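PDB 3UN7: peptidoglycan D,D-transpeptidase PbpA from Mycobacterium tuberculosis, which probably cross-links the peptidoglycan of the cell wall as a transpeptidase and probably helps to regulate cell length. Local coordinates for residues P50-Y55 with S151-L156; R112-G117 with A145-P150. All coordinates share one frame; numbering follows the deposited sequence.

Interaction 1. Residues P50-Y55 with S151-L156; sequences PNPEVY and SYDPNL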
ATOM      1  N   PRO A  50       5.475  20.163  10.059  1.00 27.05           N
ATOM      2  CA  PRO A  50       6.138  21.026   9.056  1.00 28.91           C
ATOM      3  C   PRO A  50       5.983  20.620   7.583  1.00 29.98           C
ATOM      4  O   PRO A  50       6.215  21.455   6.712  1.00 30.65           O
ATOM      5  CB  PRO A  50       7.616  20.994   9.479  1.00 29.89           C
ATOM      6  CG  PRO A  50       7.794  19.673  10.126  1.00 28.86           C
ATOM      7  CD  PRO A  50       6.457  19.380  10.834  1.00 27.09           C
ATOM      8  N   ASN A  51       5.602  19.371   7.297  1.00 30.04           N
ATOM      9  CA  ASN A  51       5.261  18.990   5.922  1.00 31.20           C
ATOM     10  C   ASN A  51       3.928  18.238   5.977  1.00 30.78           C
ATOM     11  O   ASN A  51       3.869  17.018   5.719  1.00 31.05           O
ATOM     12  CB  ASN A  51       6.381  18.159   5.275  1.00 31.07           C
ATOM     13  CG  ASN A  51       6.289  18.123   3.758  1.00 31.82           C
ATOM     14  OD1 ASN A  51       5.302  18.572   3.169  1.00 32.81           O
ATOM     15  ND2 ASN A  51       7.339  17.602   3.111  1.00 32.93           N
ATOM     16  N   PRO A  52       2.845  18.972   6.305  1.00 30.96           N
ATOM     17  CA  PRO A  52       1.681  18.354   6.947  1.00 30.33           C
ATOM     18  C   PRO A  52       0.882  17.383   6.068  1.00 30.32           C
ATOM     19  O   PRO A  52       0.614  16.263   6.505  1.00 29.71           O
ATOM     20  CB  PRO A  52       0.827  19.551   7.379  1.00 30.66           C
ATOM     21  CG  PRO A  52       1.232  20.677   6.467  1.00 31.24           C
ATOM     22  CD  PRO A  52       2.642  20.413   6.030  1.00 31.30           C
ATOM     23  N   GLU A  53       0.522  17.781   4.851  1.00 31.20           N
ATOM     24  CA  GLU A  53      -0.313  16.913   3.993  1.00 31.98           C
ATOM     25  C   GLU A  53       0.440  15.642   3.595  1.00 30.22           C
ATOM     26  O   GLU A  53      -0.125  14.530   3.596  1.00 29.57           O
ATOM     27  CB  GLU A  53      -0.826  17.655   2.742  1.00 32.55           C
ATOM     28  CG  GLU A  53      -1.722  18.848   3.052  1.00 36.20           C
ATOM     29  CD  GLU A  53      -2.458  19.397   1.831  1.00 38.28           C
ATOM     30  OE1 GLU A  53      -2.360  18.807   0.734  1.00 44.04           O
ATOM     31  OE2 GLU A  53      -3.154  20.433   1.971  1.00 45.88           O
ATOM     32  N   VAL A  54       1.720  15.814   3.272  1.00 29.16           N
ATOM     33  CA  VAL A  54       2.561  14.706   2.849  1.00 28.67           C
ATOM     34  C   VAL A  54       2.620  13.590   3.899  1.00 27.92           C
ATOM     35  O   VAL A  54       2.421  12.419   3.551  1.00 27.91           O
ATOM     36  CB  VAL A  54       3.987  15.155   2.508  1.00 28.97           C
ATOM     37  CG1 VAL A  54       4.851  13.940   2.154  1.00 27.63           C
ATOM     38  CG2 VAL A  54       3.962  16.158   1.352  1.00 29.86           C
ATOM     39  N   TYR A  55       2.873  13.950   5.162  1.00 27.15           N
ATOM     40  CA  TYR A  55       3.037  12.937   6.233  1.00 26.96           C
ATOM     41  C   TYR A  55       1.813  12.695   7.115  1.00 26.28           C
ATOM     42  O   TYR A  55       1.890  11.932   8.066  1.00 25.06           O
ATOM     43  CB  TYR A  55       4.260  13.263   7.116  1.00 27.22           C
ATOM     44  CG  TYR A  55       5.546  13.206   6.333  1.00 28.48           C
ATOM     45  CD1 TYR A  55       6.059  14.355   5.737  1.00 28.96           C
ATOM     46  CD2 TYR A  55       6.240  12.002   6.169  1.00 28.51           C
ATOM     47  CE1 TYR A  55       7.255  14.327   4.987  1.00 31.36           C
ATOM     48  CE2 TYR A  55       7.446  11.963   5.436  1.00 28.99           C
ATOM     49  CZ  TYR A  55       7.922  13.128   4.844  1.00 30.70           C
ATOM     50  OH  TYR A  55       9.064  13.113   4.107  1.00 32.23           O
ATOM     51  N   SER A 151      -4.898  14.587   0.868  1.00 30.53           N
ATOM     52  CA  SER A 151      -4.579  14.533   2.290  1.00 30.17           C
ATOM     53  C   SER A 151      -5.104  15.814   2.930  1.00 30.75           C
ATOM     54  O   SER A 151      -5.852  16.554   2.299  1.00 32.43           O
ATOM     55  CB  SER A 151      -3.078  14.365   2.490  1.00 30.44           C
ATOM     56  OG  SER A 151      -2.782  13.978   3.824  1.00 28.97           O
ATOM     57  N   TYR A 152      -4.725  16.071   4.176  1.00 29.97           N
ATOM     58  CA  TYR A 152      -5.226  17.215   4.924  1.00 29.89           C
ATOM     59  C   TYR A 152      -4.088  17.777   5.759  1.00 29.33           C
ATOM     60  O   TYR A 152      -3.040  17.150   5.888  1.00 28.78           O
ATOM     61  CB  TYR A 152      -6.379  16.793   5.839  1.00 29.72           C
ATOM     62  CG  TYR A 152      -5.933  15.924   6.980  1.00 29.25           C
ATOM     63  CD1 TYR A 152      -5.717  16.468   8.254  1.00 28.34           C
ATOM     64  CD2 TYR A 152      -5.681  14.564   6.787  1.00 28.37           C
ATOM     65  CE1 TYR A 152      -5.261  15.681   9.302  1.00 27.92           C
ATOM     66  CE2 TYR A 152      -5.236  13.770   7.833  1.00 29.46           C
ATOM     67  CZ  TYR A 152      -5.022  14.336   9.082  1.00 28.15           C
ATOM     68  OH  TYR A 152      -4.596  13.540  10.119  1.00 29.47           O
ATOM     69  N   ASP A 153      -4.315  18.934   6.358  1.00 28.91           N
ATOM     70  CA  ASP A 153      -3.281  19.588   7.155  1.00 28.84           C
ATOM     71  C   ASP A 153      -3.542  19.378   8.658  1.00 27.82           C
ATOM     72  O   ASP A 153      -4.422  20.020   9.221  1.00 28.14           O
ATOM     73  CB  ASP A 153      -3.256  21.075   6.786  1.00 29.65           C
ATOM     74  CG  ASP A 153      -2.236  21.863   7.574  1.00 31.19           C
ATOM     75  OD1 ASP A 153      -1.515  21.276   8.404  1.00 29.86           O
ATOM     76  OD2 ASP A 153      -2.145  23.089   7.335  1.00 34.26           O
ATOM     77  N   PRO A 154      -2.782  18.471   9.314  1.00 26.69           N
ATOM     78  CA  PRO A 154      -2.984  18.267  10.758  1.00 26.25           C
ATOM     79  C   PRO A 154      -2.778  19.515  11.605  1.00 25.93           C
ATOM     80  O   PRO A 154      -3.236  19.537  12.731  1.00 25.93           O
ATOM     81  CB  PRO A 154      -1.931  17.201  11.114  1.00 25.19           C
ATOM     82  CG  PRO A 154      -1.739  16.451   9.812  1.00 25.47           C
ATOM     83  CD  PRO A 154      -1.746  17.560   8.792  1.00 26.27           C
ATOM     84  N   ASN A 155      -2.126  20.548  11.063  1.00 26.80           N
ATOM     85  CA  ASN A 155      -1.961  21.814  11.803  1.00 27.36           C
ATOM     86  C   ASN A 155      -3.297  22.440  12.142  1.00 28.21           C
ATOM     87  O   ASN A 155      -3.429  23.121  13.158  1.00 28.35           O
ATOM     88  CB  ASN A 155      -1.091  22.815  11.037  1.00 27.31           C
ATOM     89  CG  ASN A 155       0.350  22.378  10.979  1.00 27.58           C
ATOM     90  OD1 ASN A 155       1.030  22.338  12.009  1.00 26.46           O
ATOM     91  ND2 ASN A 155       0.821  22.004   9.780  1.00 25.86           N
ATOM     92  N   LEU A 156      -4.285  22.201  11.288  1.00 28.89           N
ATOM     93  CA  LEU A 156      -5.651  22.672  11.519  1.00 29.91           C
ATOM     94  C   LEU A 156      -6.278  22.137  12.799  1.00 30.02           C
ATOM     95  O   LEU A 156      -6.933  22.888  13.558  1.00 30.65           O
ATOM     96  CB  LEU A 156      -6.536  22.281  10.334  1.00 30.36           C
ATOM     97  CG  LEU A 156      -6.387  23.128   9.062  1.00 33.50           C
ATOM     98  CD1 LEU A 156      -7.196  22.517   7.891  1.00 36.20           C
ATOM     99  CD2 LEU A 156      -6.775  24.591   9.298  1.00 37.46           C
TER
HETATM  100  O   HOH W   1      -4.556  17.028  -0.730  1.00 38.03           O
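The carboxylate of Asp-153 is met on both sides at its OD1: the Pro-52 ring, with CB 3.1 Å from OD1, lies off one side of the plane, and Asn-155 N approaches from the other. ND2 of Asn-155 donates at 2.8 Å to the syn lone pair of OD1, on the side of the other oxygen, with OD1 tilted 24° from the amide plane of Asn-155. The arrangement is a worked case of N-capping: OD1 accepts from Asn-155 N at 2.8 Å, closing an Asx turn at the start of helix 154-157. The flat ring of Tyr-55, turned away from this contact, has CG1 of Val-54 over one face and Asn-51 O at its edge. Pro-52 and Glu-53 join the start of helix 52-59, in the N-terminal dimerisation region, to residues 151-155, where the chain leaves strand 143-149 of the transpeptidase domain.

Pro-52 is the apolar centre, its CB also meeting CD of Pro-154 at 3.5 Å. ND2 of Asn-155 approaches CB and CG of Pro-52 too, the two side chains crossing at about a right angle. ND2 also donates to Tyr-49 O, so it bonds to two acceptors. At the other end of the contact, OG of Ser-151, anti to its backbone N (chi1 -165°), reaches Glu-53 O at 2.7 Å, in the carbonyl plane and on a lone pair. The bond suits a helix in which the residue four places on, Pro-57, has no N-H to offer this oxygen.

Beside it, the buried Tyr-152 O has no conventional partner in the model. What it does meet is Glu-53 CA, 3.3 Å away in a C-H...O contact with an angle of 152° at the hydrogen. A water bridges the segments, accepting from Ser-151 N at 2.9 Å and donating to Glu-53 OE1.

Interaction 2. Residues R112-G117 with A145-P150; sequences RIQQAG and ALVSSP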
ATOM      1  N   ARG A 112      12.689  11.128   1.190  1.00 30.48           N
ATOM      2  CA  ARG A 112      12.882  11.205  -0.267  1.00 32.23           C
ATOM      3  C   ARG A 112      11.839  10.368  -0.991  1.00 31.53           C
ATOM      4  O   ARG A 112      11.264  10.808  -1.987  1.00 32.04           O
ATOM      5  CB  ARG A 112      14.278  10.726  -0.669  1.00 33.43           C
ATOM      6  CG  ARG A 112      15.406  11.539  -0.075  1.00 38.60           C
ATOM      7  CD  ARG A 112      16.757  11.112  -0.629  1.00 44.63           C
ATOM      8  NE  ARG A 112      17.205  11.997  -1.707  1.00 50.44           N
ATOM      9  CZ  ARG A 112      18.354  12.675  -1.709  1.00 53.56           C
ATOM     10  NH1 ARG A 112      19.207  12.566  -0.692  1.00 54.00           N
ATOM     11  NH2 ARG A 112      18.660  13.457  -2.740  1.00 55.47           N
ATOM     12  N   ILE A 113      11.573   9.173  -0.473  1.00 30.15           N
ATOM     13  CA  ILE A 113      10.611   8.283  -1.112  1.00 29.71           C
ATOM     14  C   ILE A 113       9.181   8.803  -0.899  1.00 29.28           C
ATOM     15  O   ILE A 113       8.420   8.923  -1.849  1.00 29.06           O
ATOM     16  CB  ILE A 113      10.779   6.819  -0.639  1.00 29.36           C
ATOM     17  CG1 ILE A 113      12.243   6.382  -0.827  1.00 29.30           C
ATOM     18  CG2 ILE A 113       9.842   5.857  -1.419  1.00 27.83           C
ATOM     19  CD1 ILE A 113      12.531   4.970  -0.305  1.00 29.80           C
ATOM     20  N   GLN A 114       8.838   9.138   0.342  1.00 28.94           N
ATOM     21  CA  GLN A 114       7.518   9.696   0.663  1.00 28.47           C
ATOM     22  C   GLN A 114       7.205  10.926  -0.214  1.00 28.75           C
ATOM     23  O   GLN A 114       6.111  11.029  -0.776  1.00 28.45           O
ATOM     24  CB  GLN A 114       7.459  10.075   2.145  1.00 28.01           C
ATOM     25  CG  GLN A 114       6.098  10.587   2.598  1.00 27.95           C
ATOM     26  CD  GLN A 114       5.191   9.478   3.089  1.00 26.43           C
ATOM     27  OE1 GLN A 114       5.582   8.319   3.107  1.00 27.69           O
ATOM     28  NE2 GLN A 114       3.975   9.836   3.508  1.00 26.42           N
ATOM     29  N   GLN A 115       8.168  11.850  -0.296  1.00 28.44           N
ATOM     30  CA  GLN A 115       8.033  13.076  -1.078  1.00 29.52           C
ATOM     31  C   GLN A 115       7.860  12.781  -2.564  1.00 30.02           C
ATOM     32  O   GLN A 115       7.002  13.385  -3.201  1.00 30.21           O
ATOM     33  CB  GLN A 115       9.212  14.033  -0.844  1.00 29.45           C
ATOM     34  CG  GLN A 115       8.981  15.475  -1.358  1.00 31.87           C
ATOM     35  CD  GLN A 115       7.919  16.213  -0.552  1.00 32.02           C
ATOM     36  OE1 GLN A 115       7.981  16.240   0.674  1.00 32.77           O
ATOM     37  NE2 GLN A 115       6.926  16.791  -1.240  1.00 31.73           N
ATOM     38  N   ALA A 116       8.626  11.824  -3.101  1.00 30.21           N
ATOM     39  CA  ALA A 116       8.466  11.431  -4.505  1.00 30.69           C
ATOM     40  C   ALA A 116       7.091  10.836  -4.787  1.00 30.74           C
ATOM     41  O   ALA A 116       6.481  11.138  -5.800  1.00 30.57           O
ATOM     42  CB  ALA A 116       9.563  10.464  -4.927  1.00 31.24           C
ATOM     43  N   GLY A 117       6.600   9.985  -3.889  1.00 30.30           N
ATOM     44  CA  GLY A 117       5.275   9.391  -4.071  1.00 29.49           C
ATOM     45  C   GLY A 117       4.212  10.471  -4.049  1.00 30.05           C
ATOM     46  O   GLY A 117       3.349  10.528  -4.933  1.00 30.02           O
ATOM     47  N   ALA A 145       7.405   4.301   2.563  1.00 25.87           N
ATOM     48  CA  ALA A 145       6.492   5.365   2.222  1.00 26.29           C
ATOM     49  C   ALA A 145       5.092   4.864   2.433  1.00 26.18           C
ATOM     50  O   ALA A 145       4.786   3.690   2.183  1.00 25.87           O
ATOM     51  CB  ALA A 145       6.685   5.832   0.758  1.00 26.42           C
ATOM     52  N   LEU A 146       4.252   5.778   2.901  1.00 26.19           N
ATOM     53  CA  LEU A 146       2.845   5.534   3.117  1.00 26.63           C
ATOM     54  C   LEU A 146       2.157   6.828   2.711  1.00 26.13           C
ATOM     55  O   LEU A 146       2.092   7.772   3.488  1.00 27.01           O
ATOM     56  CB  LEU A 146       2.597   5.208   4.591  1.00 26.27           C
ATOM     57  CG  LEU A 146       1.321   4.463   4.970  1.00 27.77           C
ATOM     58  CD1 LEU A 146       1.345   3.033   4.416  1.00 27.49           C
ATOM     59  CD2 LEU A 146       1.176   4.447   6.511  1.00 27.72           C
ATOM     60  N   VAL A 147       1.719   6.879   1.463  1.00 26.03           N
ATOM     61  CA  VAL A 147       1.156   8.092   0.864  1.00 26.10           C
ATOM     62  C   VAL A 147      -0.330   7.913   0.597  1.00 26.28           C
ATOM     63  O   VAL A 147      -0.752   6.879   0.100  1.00 26.08           O
ATOM     64  CB  VAL A 147       1.890   8.485  -0.431  1.00 26.45           C
ATOM     65  CG1 VAL A 147       1.236   9.712  -1.075  1.00 25.92           C
ATOM     66  CG2 VAL A 147       3.367   8.795  -0.134  1.00 27.01           C
ATOM     67  N   SER A 148      -1.121   8.920   0.957  1.00 27.30           N
ATOM     68  CA  SER A 148      -2.555   8.915   0.650  1.00 27.72           C
ATOM     69  C   SER A 148      -2.910  10.268   0.043  1.00 28.68           C
ATOM     70  O   SER A 148      -2.329  11.294   0.420  1.00 28.68           O
ATOM     71  CB  SER A 148      -3.381   8.621   1.913  1.00 27.62           C
ATOM     72  OG  SER A 148      -4.738   8.349   1.583  1.00 29.00           O
ATOM     73  N   SER A 149      -3.833  10.272  -0.916  1.00 29.26           N
ATOM     74  CA  SER A 149      -4.184  11.493  -1.639  1.00 29.94           C
ATOM     75  C   SER A 149      -5.687  11.452  -1.975  1.00 30.33           C
ATOM     76  O   SER A 149      -6.198  10.404  -2.376  1.00 30.41           O
ATOM     77  CB  SER A 149      -3.323  11.612  -2.903  1.00 30.66           C
ATOM     78  OG  SER A 149      -3.550  12.818  -3.611  1.00 32.21           O
ATOM     79  N   PRO A 150      -6.418  12.565  -1.759  1.00 30.52           N
ATOM     80  CA  PRO A 150      -5.980  13.840  -1.188  1.00 30.61           C
ATOM     81  C   PRO A 150      -5.620  13.637   0.284  1.00 29.66           C
ATOM     82  O   PRO A 150      -5.979  12.617   0.865  1.00 28.72           O
ATOM     83  CB  PRO A 150      -7.225  14.739  -1.319  1.00 31.49           C
ATOM     84  CG  PRO A 150      -8.388  13.776  -1.337  1.00 32.30           C
ATOM     85  CD  PRO A 150      -7.857  12.580  -2.098  1.00 31.40           C
TER
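Gln-114 plants its terminal amide on the backbone of Leu-146 and so answers both the N-H and the C=O of that residue, which face away from the neighbouring strand 131-136. Strand 143-149 borders the five-stranded antiparallel sheet of the transpeptidase domain, whose penicilloyl-serine transferase fold, shared with serine beta-lactamases, packs helices from the start and end of the domain against this sheet. Here helix 111-123 runs alongside the strand, the short axes 7.6 Å apart and 24° from parallel. Ala-145 and Val-147, by contrast, spend their backbone bonds on Ala-135 and Val-133 of strand 131-136.

The side chain of Gln-114 starts anti to the backbone N and then bends at chi2 (90°), carrying CD to the strand. OE1 accepts from Leu-146 N at 2.9 Å in a nearly straight bond, while NE2 donates to Leu-146 O at 2.8 Å. The amide thus pairs with one residue's N-H and C=O, though NE2 stands 57° above the plane of the Leu-146 carbonyl.

Val-147 and Ala-145 point at the helix on either side of this pairing. Ala-145 CB sits 3.8 Å from Ile-113 CG2, and Ile-113 in turn touches Val-453 of helix 446-458. Gly-117, with no side chain, faces Val-147, whose CG2 lies 3.6 Å from Gln-114 O and 3.8 Å from Gln-114 CD.

How the interactions relate
Helix 52-59, which supplies one side of interaction 1, is tied to helix 111-123 of interaction 2; the two centres are 12 Å apart. Val-54 O takes a probable hydrogen bond from Gln-114 NE2 at 3.0 Å, so one amide nitrogen serves both the edge strand and helix 52-59. A second probable bond joins Asn-51 ND2 to Gln-115 OE1 at 2.9 Å, and Tyr-55 CE2 packs 3.4 Å from Gln-114 CG. Only Pro-150 separates strand 143-149 from residues 151-156, and both halves of interaction 2 fall between those of interaction 1. Both lie away from Ser-193, the probable acyl-ester nucleophile: interaction 1 connects the dimerisation region to the transpeptidase domain, interaction 2 packs a helix on that domain's edge strand.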